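Local atomic coordinates of DNA-entry nuclease (Competence-specific nuclease) (PDB entry 4QGO), a protein that probably cleaves DNA and RNA without sequence specificity, as a beta-beta-alpha nuclease of the His-Me finger clan and a virulence factor of its bacterium. Residues A[41-52]-A[167-175]; A[100-108]-A[209-217]. The protein carries 1 engineered substitution. All coordinates share one frame; numbering follows the deposited sequence. Where two conformers were deposited one is given.

Overall arrangement
Contact 1 and contact 2 lie on opposite sides of the centre of the chain, with their own centres about 33 Å apart, and share no element. Both are partly buried, but contact 1 has five exposed residues among those that touch and contact 2 has none. In contact 1 the long loop 41-52 runs over strand 170-177 of the seven-stranded antiparallel sheet, and R171 and R173 of the strand, with R169 just before it, grip the loop through carbonyls, an amide and waters. Contact 2 joins loop 100-108, which leads into strand 108-112, to the turn and short strand of 209-217. Its chemistry is that of one carboxylate and a tyrosine hydroxyl, with a small apolar patch alongside.

Contact 1 of 2, residues A[41-52]-A[167-175]; sequences TNLNADVNVKAY and NKRVRYRVT. With SO4 (sulfate ion), chain C.
R169 takes hold of V49 with the end of its guanidinium: NH2 (2.7 Å) and NH1 (3.0 Å) both donate to the single atom V49 O, which lies almost in the guanidinium plane. The NH2 bond arrives in the carbonyl plane on a lone pair, whereas the NH1 bond runs nearly along the C=O axis. NH2 adds a weak bond to V47 O, and D71 pairs with NH1 in a salt bridge. Bends at chi2 (-100°) and chi3 carry the group into this curve of the loop. At the far end of the contact, R173 NH2 reaches N42 OD1 at 3.0 Å, fairly straight at 163°, with amide and guanidinium planes nearly perpendicular; E192 is a salt-bridge partner of the same nitrogen. Strand 170-177 is an inner strand of the antiparallel sheet; R169, R171 and R173 face the loop, while V170 and Y172 turn the other way and pack on helix 153-165. R171 lies between L43 of the loop and Y52, where strand 52-54 begins: L43 CD2 is 3.7 Å from CZ over one face of its guanidinium and Y52 OH 3.5 Å from CZ over the opposite face. N67 and the A68 carbonyl bind its NH1, and a water joins NE to N44 O. L43 CD2 also covers a face of R173, 3.4 Å from CZ. A sulfate, probably from the crystallisation liquor, accepts from R173 NH1 and weakly from R171 NH2 through O4. Beneath the polar ends, A45 CB rests 3.8 Å from R171 CB.

Contact 2 of 2, residues A[100-108]-A[209-217]; sequences TNDHYGHAV and TQASYTMDY. With SO4 (sulfate ion), chain D.
The carboxylate of D102 and the amide of Q210 meet with their planes 33° apart, the two side chains crossing at about a right angle. Q210 NE2 gives a hydrogen to D102 OD2 at 2.9 Å, on the syn lone pair and close to the amide's own plane. S212 comes to that oxygen from another direction: its OG donates at 2.6 Å from above the carboxylate plane, and a water adds a third bond to OD2. The other oxygen, OD1, is held on both faces, by T100 OG1 from one and by Y104 N from the other, the latter closing an Asx turn. With CG set between the backbone N and the carbonyl carbon (chi1 64°), D102 can serve its own turn with OD1 and the 210-213 turn with OD2. The amide oxygen of Q210 is held as well, because OE1 accepts from H141 N; NE2 also lies 3.6 Å from Y104 CD2, the ring and amide planes being 47° apart. This joins the approach to the paired strands 108-112 and 135-139, probably the two strands of the beta-beta-alpha motif, to the small hairpin of strands 213-215 and 222-224; helix 140-144, the next element after 135-139, packs on Y104 and Q210. From that hairpin Y213 extends its ring to A107 and T100 of loop 100-108. Its OH donates to A107 O at 2.7 Å, from above the carbonyl plane, while CE2 presses on A107 CB at 3.5 Å. T100 CG2 approaches the same ring obliquely. Farther along, M215 CE touches V108 CG1 at 3.9 Å. Next along the loop, H103 NE2 and Y104 OH bind a sulfate, probably from the crystallisation liquor, and Y104 OH also bonds to H141 ND1.

Contact 1 of 2, residues A[41-52]-A[167-175]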
loop_
_atom_site.group_PDB
_atom_site.type_symbol
_atom_site.label_atom_id
_atom_site.label_comp_id
_atom_site.label_asym_id
_atom_site.label_seq_id
_atom_site.Cartn_x
_atom_site.Cartn_y
_atom_site.Cartn_z
ATOM N N THR A 41 -0.230 -14.727 -5.927
ATOM C CA THR A 41 0.969 -14.441 -5.147
ATOM C C THR A 41 1.516 -15.743 -4.581
ATOM O O THR A 41 0.769 -16.710 -4.403
ATOM C CB THR A 41 0.675 -13.455 -3.998
ATOM O OG1 THR A 41 1.829 -13.346 -3.152
ATOM C CG2 THR A 41 -0.521 -13.921 -3.176
ATOM N N ASN A 42 2.819 -15.767 -4.307
ATOM C CA ASN A 42 3.425 -16.981 -3.782
ATOM C C ASN A 42 3.431 -17.057 -2.265
ATOM O O ASN A 42 4.067 -17.944 -1.686
ATOM C CB ASN A 42 4.842 -17.179 -4.336
ATOM C CG ASN A 42 5.812 -16.092 -3.902
ATOM O OD1 ASN A 42 5.563 -15.347 -2.952
ATOM N ND2 ASN A 42 6.938 -16.003 -4.601
ATOM N N LEU A 43 2.741 -16.115 -1.621
ATOM C CA LEU A 43 2.648 -16.113 -0.163
ATOM C C LEU A 43 2.128 -17.433 0.363
ATOM O O LEU A 43 1.183 -17.993 -0.172
ATOM C CB LEU A 43 1.745 -14.984 0.329
ATOM C CG LEU A 43 2.268 -13.554 0.233
ATOM C CD1 LEU A 43 1.167 -12.603 0.662
ATOM C CD2 LEU A 43 3.501 -13.392 1.107
ATOM N N ASN A 44 2.763 -17.912 1.431
ATOM C CA ASN A 44 2.357 -19.156 2.071
ATOM C C ASN A 44 1.588 -18.854 3.360
ATOM O O ASN A 44 2.161 -18.395 4.344
ATOM C CB ASN A 44 3.576 -20.033 2.348
ATOM C CG ASN A 44 3.202 -21.381 2.936
ATOM O OD1 ASN A 44 2.024 -21.721 3.024
ATOM N ND2 ASN A 44 4.211 -22.170 3.307
ATOM N N ALA A 45 0.276 -19.077 3.325
ATOM C CA ALA A 45 -0.571 -18.866 4.498
ATOM C C ALA A 45 -0.730 -20.137 5.313
ATOM O O ALA A 45 -1.308 -20.113 6.391
ATOM C CB ALA A 45 -1.938 -18.343 4.075
ATOM N N ASP A 46 -0.213 -21.248 4.800
ATOM C CA ASP A 46 -0.370 -22.533 5.478
ATOM C C ASP A 46 0.840 -22.803 6.364
ATOM O O ASP A 46 1.581 -23.780 6.177
ATOM C CB ASP A 46 -0.573 -23.647 4.449
ATOM C CG ASP A 46 -0.943 -24.965 5.085
ATOM O OD1 ASP A 46 -1.344 -24.958 6.270
ATOM O OD2 ASP A 46 -0.834 -26.003 4.399
ATOM N N VAL A 47 1.056 -21.906 7.316
ATOM C CA VAL A 47 2.185 -22.005 8.230
ATOM C C VAL A 47 1.669 -21.900 9.662
ATOM O O VAL A 47 0.846 -21.037 9.977
ATOM C CB VAL A 47 3.247 -20.911 7.953
ATOM C CG1 VAL A 47 3.914 -21.140 6.606
ATOM C CG2 VAL A 47 2.622 -19.542 7.966
ATOM N N ASN A 48 2.134 -22.794 10.528
ATOM C CA ASN A 48 1.697 -22.760 11.918
ATOM C C ASN A 48 2.546 -21.794 12.731
ATOM O O ASN A 48 3.353 -22.192 13.576
ATOM C CB ASN A 48 1.720 -24.165 12.529
ATOM C CG ASN A 48 1.046 -24.203 13.881
ATOM O OD1 ASN A 48 0.054 -23.503 14.109
ATOM N ND2 ASN A 48 1.582 -25.009 14.796
ATOM N N VAL A 49 2.378 -20.508 12.441
ATOM C CA VAL A 49 3.123 -19.475 13.144
ATOM C C VAL A 49 2.188 -18.458 13.778
ATOM O O VAL A 49 1.080 -18.213 13.291
ATOM C CB VAL A 49 4.126 -18.744 12.224
ATOM C CG1 VAL A 49 5.154 -19.728 11.661
ATOM C CG2 VAL A 49 3.392 -18.023 11.112
ATOM N N LYS A 50 2.661 -17.865 14.866
ATOM C CA LYS A 50 1.936 -16.834 15.589
ATOM C C LYS A 50 1.725 -15.615 14.692
ATOM O O LYS A 50 2.601 -15.264 13.907
ATOM C CB LYS A 50 2.740 -16.446 16.825
ATOM C CG LYS A 50 2.093 -15.448 17.703
ATOM C CD LYS A 50 2.840 -15.377 19.021
ATOM C CE LYS A 50 4.337 -15.191 18.827
ATOM N NZ LYS A 50 4.714 -13.765 18.615
ATOM N N ALA A 51 0.553 -14.992 14.798
ATOM C CA ALA A 51 0.286 -13.754 14.073
ATOM C C ALA A 51 1.368 -12.720 14.378
ATOM O O ALA A 51 1.873 -12.641 15.508
ATOM C CB ALA A 51 -1.084 -13.215 14.442
ATOM N N TYR A 52 1.731 -11.924 13.374
ATOM C CA TYR A 52 2.803 -10.942 13.534
ATOM C C TYR A 52 2.720 -9.855 12.473
ATOM O O TYR A 52 2.042 -10.021 11.457
ATOM C CB TYR A 52 4.181 -11.623 13.406
ATOM C CG TYR A 52 4.504 -12.106 11.992
ATOM C CD1 TYR A 52 4.126 -13.371 11.560
ATOM C CD2 TYR A 52 5.168 -11.279 11.086
ATOM C CE1 TYR A 52 4.403 -13.813 10.263
ATOM C CE2 TYR A 52 5.440 -11.713 9.778
ATOM C CZ TYR A 52 5.060 -12.986 9.379
ATOM O OH TYR A 52 5.321 -13.421 8.084
ATOM N N ASN A 167 -12.934 -15.090 10.409
ATOM C CA ASN A 167 -12.047 -16.057 11.063
ATOM C C ASN A 167 -11.014 -16.704 10.142
ATOM O O ASN A 167 -10.567 -17.822 10.383
ATOM C CB ASN A 167 -12.856 -17.132 11.799
ATOM C CG ASN A 167 -13.791 -16.543 12.828
ATOM O OD1 ASN A 167 -13.394 -15.697 13.622
ATOM N ND2 ASN A 167 -15.045 -16.981 12.815
ATOM N N LYS A 168 -10.627 -15.990 9.093
ATOM C CA LYS A 168 -9.583 -16.485 8.205
ATOM C C LYS A 168 -8.201 -16.039 8.685
ATOM O O LYS A 168 -8.061 -15.019 9.365
ATOM C CB LYS A 168 -9.823 -16.023 6.773
ATOM C CG LYS A 168 -11.166 -16.492 6.231
ATOM C CD LYS A 168 -11.283 -16.240 4.749
ATOM C CE LYS A 168 -12.700 -16.531 4.274
ATOM N NZ LYS A 168 -13.118 -17.925 4.614
ATOM N N ARG A 169 -7.197 -16.839 8.357
ATOM C CA ARG A 169 -5.793 -16.494 8.563
ATOM C C ARG A 169 -5.267 -15.944 7.246
ATOM O O ARG A 169 -5.352 -16.610 6.215
ATOM C CB ARG A 169 -4.985 -17.734 8.943
ATOM C CG ARG A 169 -5.246 -18.250 10.352
ATOM C CD ARG A 169 -4.144 -17.803 11.301
ATOM N NE ARG A 169 -2.886 -18.488 11.032
ATOM C CZ ARG A 169 -1.760 -18.281 11.706
ATOM N NH1 ARG A 169 -1.703 -17.373 12.687
ATOM N NH2 ARG A 169 -0.674 -18.959 11.380
ATOM N N VAL A 170 -4.746 -14.726 7.276
ATOM C CA VAL A 170 -4.316 -14.077 6.039
ATOM C C VAL A 170 -2.839 -13.710 6.087
ATOM O O VAL A 170 -2.413 -12.912 6.914
ATOM C CB VAL A 170 -5.161 -12.824 5.729
ATOM C CG1 VAL A 170 -4.710 -12.223 4.399
ATOM C CG2 VAL A 170 -6.639 -13.192 5.653
ATOM N N ARG A 171 -2.058 -14.328 5.206
ATOM C CA ARG A 171 -0.664 -13.946 5.007
ATOM C C ARG A 171 -0.664 -12.723 4.075
ATOM O O ARG A 171 -1.366 -12.704 3.078
ATOM C CB ARG A 171 0.110 -15.125 4.409
ATOM C CG ARG A 171 1.582 -14.878 4.165
ATOM C CD ARG A 171 2.418 -14.791 5.460
ATOM N NE ARG A 171 3.820 -14.688 5.070
ATOM C CZ ARG A 171 4.426 -13.558 4.720
ATOM N NH1 ARG A 171 3.777 -12.397 4.780
ATOM N NH2 ARG A 171 5.689 -13.581 4.326
ATOM N N TYR A 172 0.108 -11.695 4.429
ATOM C CA TYR A 172 -0.026 -10.362 3.829
ATOM C C TYR A 172 1.356 -9.753 3.647
ATOM O O TYR A 172 2.205 -9.850 4.538
ATOM C CB TYR A 172 -0.849 -9.495 4.791
ATOM C CG TYR A 172 -1.361 -8.142 4.312
ATOM C CD1 TYR A 172 -1.971 -7.988 3.073
ATOM C CD2 TYR A 172 -1.308 -7.032 5.153
ATOM C CE1 TYR A 172 -2.467 -6.745 2.667
ATOM C CE2 TYR A 172 -1.809 -5.799 4.758
ATOM C CZ TYR A 172 -2.392 -5.664 3.524
ATOM O OH TYR A 172 -2.896 -4.437 3.121
ATOM N N ARG A 173 1.588 -9.137 2.491
ATOM C CA ARG A 173 2.868 -8.504 2.201
ATOM C C ARG A 173 2.624 -7.206 1.450
ATOM O O ARG A 173 1.943 -7.196 0.427
ATOM C CB ARG A 173 3.782 -9.441 1.400
ATOM C CG ARG A 173 5.186 -8.882 1.100
ATOM C CD ARG A 173 6.147 -9.992 0.645
ATOM N NE ARG A 173 5.680 -10.696 -0.553
ATOM C CZ ARG A 173 5.943 -11.971 -0.835
ATOM N NH1 ARG A 173 6.676 -12.720 -0.006
ATOM N NH2 ARG A 173 5.466 -12.514 -1.951
ATOM N N VAL A 174 3.163 -6.114 1.985
ATOM C CA VAL A 174 2.987 -4.792 1.398
ATOM C C VAL A 174 4.355 -4.172 1.136
ATOM O O VAL A 174 5.178 -4.041 2.047
ATOM C CB VAL A 174 2.178 -3.879 2.329
ATOM C CG1 VAL A 174 2.074 -2.483 1.737
ATOM C CG2 VAL A 174 0.778 -4.466 2.578
ATOM N N THR A 175 4.607 -3.814 -0.118
ATOM C CA THR A 175 5.924 -3.335 -0.512
ATOM C C THR A 175 5.792 -2.035 -1.285
ATOM O O THR A 175 5.241 -2.022 -2.381
ATOM C CB THR A 175 6.641 -4.355 -1.403
ATOM O OG1 THR A 175 6.618 -5.655 -0.778
ATOM C CG2 THR A 175 8.092 -3.944 -1.644
HETATM S S SO4 C . 9.309 -12.354 2.437
HETATM O O1 SO4 C . 9.505 -10.929 2.219
HETATM O O2 SO4 C . 9.976 -12.765 3.662
HETATM O O3 SO4 C . 9.862 -13.132 1.322
HETATM O O4 SO4 C . 7.890 -12.650 2.564
HETATM O O HOH W 1 6.601 -15.656 -0.448
HETATM O O HOH W 2 4.485 -17.452 5.439
HETATM O O HOH W 3 -2.538 -20.460 8.914
#

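Contact 2 of 2, residues A[100-108]-A[209-217]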
loop_
_atom_site.group_PDB
_atom_site.type_symbol
_atom_site.label_atom_id
_atom_site.label_comp_id
_atom_site.label_asym_id
_atom_site.label_seq_id
_atom_site.Cartn_x
_atom_site.Cartn_y
_atom_site.Cartn_z
ATOM N N THR A 100 -5.798 20.675 -3.223
ATOM C CA THR A 100 -6.062 20.297 -4.611
ATOM C C THR A 100 -7.314 20.979 -5.162
ATOM O O THR A 100 -8.039 21.661 -4.430
ATOM C CB THR A 100 -6.295 18.790 -4.723
ATOM O OG1 THR A 100 -7.394 18.439 -3.878
ATOM C CG2 THR A 100 -5.057 18.017 -4.278
ATOM N N ASN A 101 -7.548 20.788 -6.458
ATOM C CA ASN A 101 -8.803 21.182 -7.097
ATOM C C ASN A 101 -9.668 19.972 -7.398
ATOM O O ASN A 101 -10.205 19.825 -8.494
ATOM C CB ASN A 101 -8.540 21.967 -8.374
ATOM C CG ASN A 101 -7.723 23.194 -8.114
ATOM O OD1 ASN A 101 -8.165 24.114 -7.416
ATOM N ND2 ASN A 101 -6.518 23.215 -8.642
ATOM N N ASP A 102 -9.776 19.081 -6.423
ATOM C CA ASP A 102 -10.593 17.898 -6.588
ATOM C C ASP A 102 -11.376 17.622 -5.308
ATOM O O ASP A 102 -11.264 18.371 -4.333
ATOM C CB ASP A 102 -9.764 16.692 -7.064
ATOM C CG ASP A 102 -8.716 16.238 -6.061
ATOM O OD1 ASP A 102 -8.890 16.437 -4.837
ATOM O OD2 ASP A 102 -7.715 15.641 -6.529
ATOM N N HIS A 103 -12.179 16.555 -5.308
ATOM C CA HIS A 103 -13.102 16.355 -4.199
ATOM C C HIS A 103 -12.411 15.958 -2.895
ATOM O O HIS A 103 -13.037 15.981 -1.858
ATOM C CB HIS A 103 -14.194 15.348 -4.590
ATOM C CG HIS A 103 -13.747 13.910 -4.596
ATOM N ND1 HIS A 103 -13.104 13.335 -5.666
ATOM C CD2 HIS A 103 -13.879 12.940 -3.666
ATOM C CE1 HIS A 103 -12.836 12.065 -5.386
ATOM N NE2 HIS A 103 -13.301 11.795 -4.181
ATOM N N TYR A 104 -11.136 15.552 -2.974
ATOM C CA TYR A 104 -10.376 15.197 -1.772
ATOM C C TYR A 104 -9.964 16.415 -0.958
ATOM O O TYR A 104 -9.786 16.328 0.259
ATOM C CB TYR A 104 -9.135 14.364 -2.121
ATOM C CG TYR A 104 -9.482 13.040 -2.761
ATOM C CD1 TYR A 104 -9.927 11.967 -1.988
ATOM C CD2 TYR A 104 -9.363 12.857 -4.134
ATOM C CE1 TYR A 104 -10.248 10.759 -2.572
ATOM C CE2 TYR A 104 -9.688 11.651 -4.727
ATOM C CZ TYR A 104 -10.124 10.608 -3.942
ATOM O OH TYR A 104 -10.444 9.408 -4.536
ATOM N N GLY A 105 -9.781 17.544 -1.634
ATOM C CA GLY A 105 -9.430 18.779 -0.959
ATOM C C GLY A 105 -7.949 18.926 -0.671
ATOM O O GLY A 105 -7.417 20.030 -0.688
ATOM N N HIS A 106 -7.281 17.811 -0.379
ATOM C CA HIS A 106 -5.843 17.825 -0.117
ATOM C C HIS A 106 -5.196 16.726 -0.946
ATOM O O HIS A 106 -5.875 15.810 -1.408
ATOM C CB HIS A 106 -5.551 17.609 1.359
ATOM C CG HIS A 106 -6.050 16.301 1.879
ATOM N ND1 HIS A 106 -7.333 16.127 2.348
ATOM C CD2 HIS A 106 -5.443 15.095 1.987
ATOM C CE1 HIS A 106 -7.493 14.872 2.728
ATOM N NE2 HIS A 106 -6.360 14.225 2.518
ATOM N N ALA A 107 -3.884 16.813 -1.126
ATOM C CA ALA A 107 -3.186 15.937 -2.069
ATOM C C ALA A 107 -2.738 14.610 -1.464
ATOM O O ALA A 107 -2.872 13.569 -2.111
ATOM C CB ALA A 107 -1.996 16.647 -2.665
ATOM N N VAL A 108 -2.218 14.645 -0.240
ATOM C CA VAL A 108 -1.575 13.459 0.341
ATOM C C VAL A 108 -2.038 13.127 1.755
ATOM O O VAL A 108 -2.479 14.006 2.498
ATOM C CB VAL A 108 -0.036 13.563 0.326
ATOM C CG1 VAL A 108 0.487 13.562 -1.106
ATOM C CG2 VAL A 108 0.448 14.803 1.090
ATOM N N THR A 209 -0.883 7.759 -7.293
ATOM C CA THR A 209 -1.248 8.808 -8.234
ATOM C C THR A 209 -2.601 9.405 -7.874
ATOM O O THR A 209 -3.368 8.836 -7.088
ATOM C CB THR A 209 -1.322 8.253 -9.681
ATOM O OG1 THR A 209 -2.295 7.195 -9.746
ATOM C CG2 THR A 209 0.036 7.719 -10.134
ATOM N N GLN A 210 -2.908 10.551 -8.480
ATOM C CA GLN A 210 -4.196 11.201 -8.290
ATOM C C GLN A 210 -4.490 11.913 -9.613
ATOM O O GLN A 210 -3.585 12.497 -10.213
ATOM C CB GLN A 210 -4.102 12.192 -7.122
ATOM C CG GLN A 210 -5.440 12.781 -6.638
ATOM C CD GLN A 210 -5.485 12.976 -5.123
ATOM O OE1 GLN A 210 -4.993 12.143 -4.354
ATOM N NE2 GLN A 210 -6.063 14.083 -4.689
ATOM N N ALA A 211 -5.736 11.853 -10.077
ATOM C CA ALA A 211 -6.050 12.296 -11.440
ATOM C C ALA A 211 -5.786 13.785 -11.671
ATOM O O ALA A 211 -5.469 14.202 -12.783
ATOM C CB ALA A 211 -7.485 11.957 -11.793
ATOM N N SER A 212 -5.878 14.580 -10.612
ATOM C CA SER A 212 -5.853 16.035 -10.756
ATOM C C SER A 212 -4.469 16.653 -10.626
ATOM O O SER A 212 -4.333 17.865 -10.663
ATOM C CB SER A 212 -6.778 16.683 -9.721
ATOM O OG SER A 212 -6.188 16.645 -8.431
ATOM N N TYR A 213 -3.437 15.832 -10.466
ATOM C CA TYR A 213 -2.098 16.380 -10.349
ATOM C C TYR A 213 -1.024 15.389 -10.737
ATOM O O TYR A 213 -1.300 14.201 -10.899
ATOM C CB TYR A 213 -1.849 16.930 -8.935
ATOM C CG TYR A 213 -1.803 15.931 -7.776
ATOM C CD1 TYR A 213 -0.723 15.052 -7.606
ATOM C CD2 TYR A 213 -2.791 15.942 -6.799
ATOM C CE1 TYR A 213 -0.675 14.183 -6.529
ATOM C CE2 TYR A 213 -2.744 15.076 -5.705
ATOM C CZ TYR A 213 -1.675 14.208 -5.575
ATOM O OH TYR A 213 -1.611 13.360 -4.495
ATOM N N THR A 214 0.204 15.879 -10.871
ATOM C CA THR A 214 1.349 14.997 -11.016
ATOM C C THR A 214 2.311 15.208 -9.858
ATOM O O THR A 214 2.345 16.264 -9.241
ATOM C CB THR A 214 2.071 15.190 -12.371
ATOM O OG1 THR A 214 2.459 16.562 -12.520
ATOM C CG2 THR A 214 1.156 14.783 -13.511
ATOM N N MET A 215 3.080 14.173 -9.553
ATOM C CA MET A 215 4.065 14.233 -8.487
ATOM C C MET A 215 5.448 13.848 -8.989
ATOM O O MET A 215 5.587 12.927 -9.786
ATOM C CB MET A 215 3.677 13.294 -7.345
ATOM C CG MET A 215 4.650 13.371 -6.169
ATOM S SD MET A 215 4.321 12.169 -4.871
ATOM C CE MET A 215 2.929 12.908 -4.034
ATOM N N ASP A 216 6.466 14.562 -8.518
ATOM C CA ASP A 216 7.856 14.166 -8.716
ATOM C C ASP A 216 8.196 13.245 -7.550
ATOM O O ASP A 216 8.281 13.698 -6.405
ATOM C CB ASP A 216 8.752 15.409 -8.686
ATOM C CG ASP A 216 10.210 15.094 -8.987
ATOM O OD1 ASP A 216 10.597 13.909 -8.941
ATOM O OD2 ASP A 216 10.982 16.041 -9.265
ATOM N N TYR A 217 8.365 11.953 -7.832
ATOM C CA TYR A 217 8.588 10.978 -6.763
ATOM C C TYR A 217 9.950 11.136 -6.110
ATOM O O TYR A 217 10.177 10.633 -5.007
ATOM C CB TYR A 217 8.391 9.541 -7.260
ATOM C CG TYR A 217 6.975 9.271 -7.717
ATOM C CD1 TYR A 217 5.922 9.264 -6.810
ATOM C CD2 TYR A 217 6.694 9.031 -9.056
ATOM C CE1 TYR A 217 4.625 9.039 -7.227
ATOM C CE2 TYR A 217 5.399 8.799 -9.487
ATOM C CZ TYR A 217 4.369 8.818 -8.569
ATOM O OH TYR A 217 3.088 8.582 -9.015
HETATM S S SO4 D . -13.356 8.265 -3.128
HETATM O O1 SO4 D . -11.957 7.861 -3.053
HETATM O O2 SO4 D . -14.222 7.180 -2.675
HETATM O O3 SO4 D . -13.562 9.439 -2.283
HETATM O O4 SO4 D . -13.689 8.627 -4.507
HETATM O O HOH W 4 -5.828 19.372 -8.126
HETATM O O HOH W 5 -8.156 13.797 -8.600
#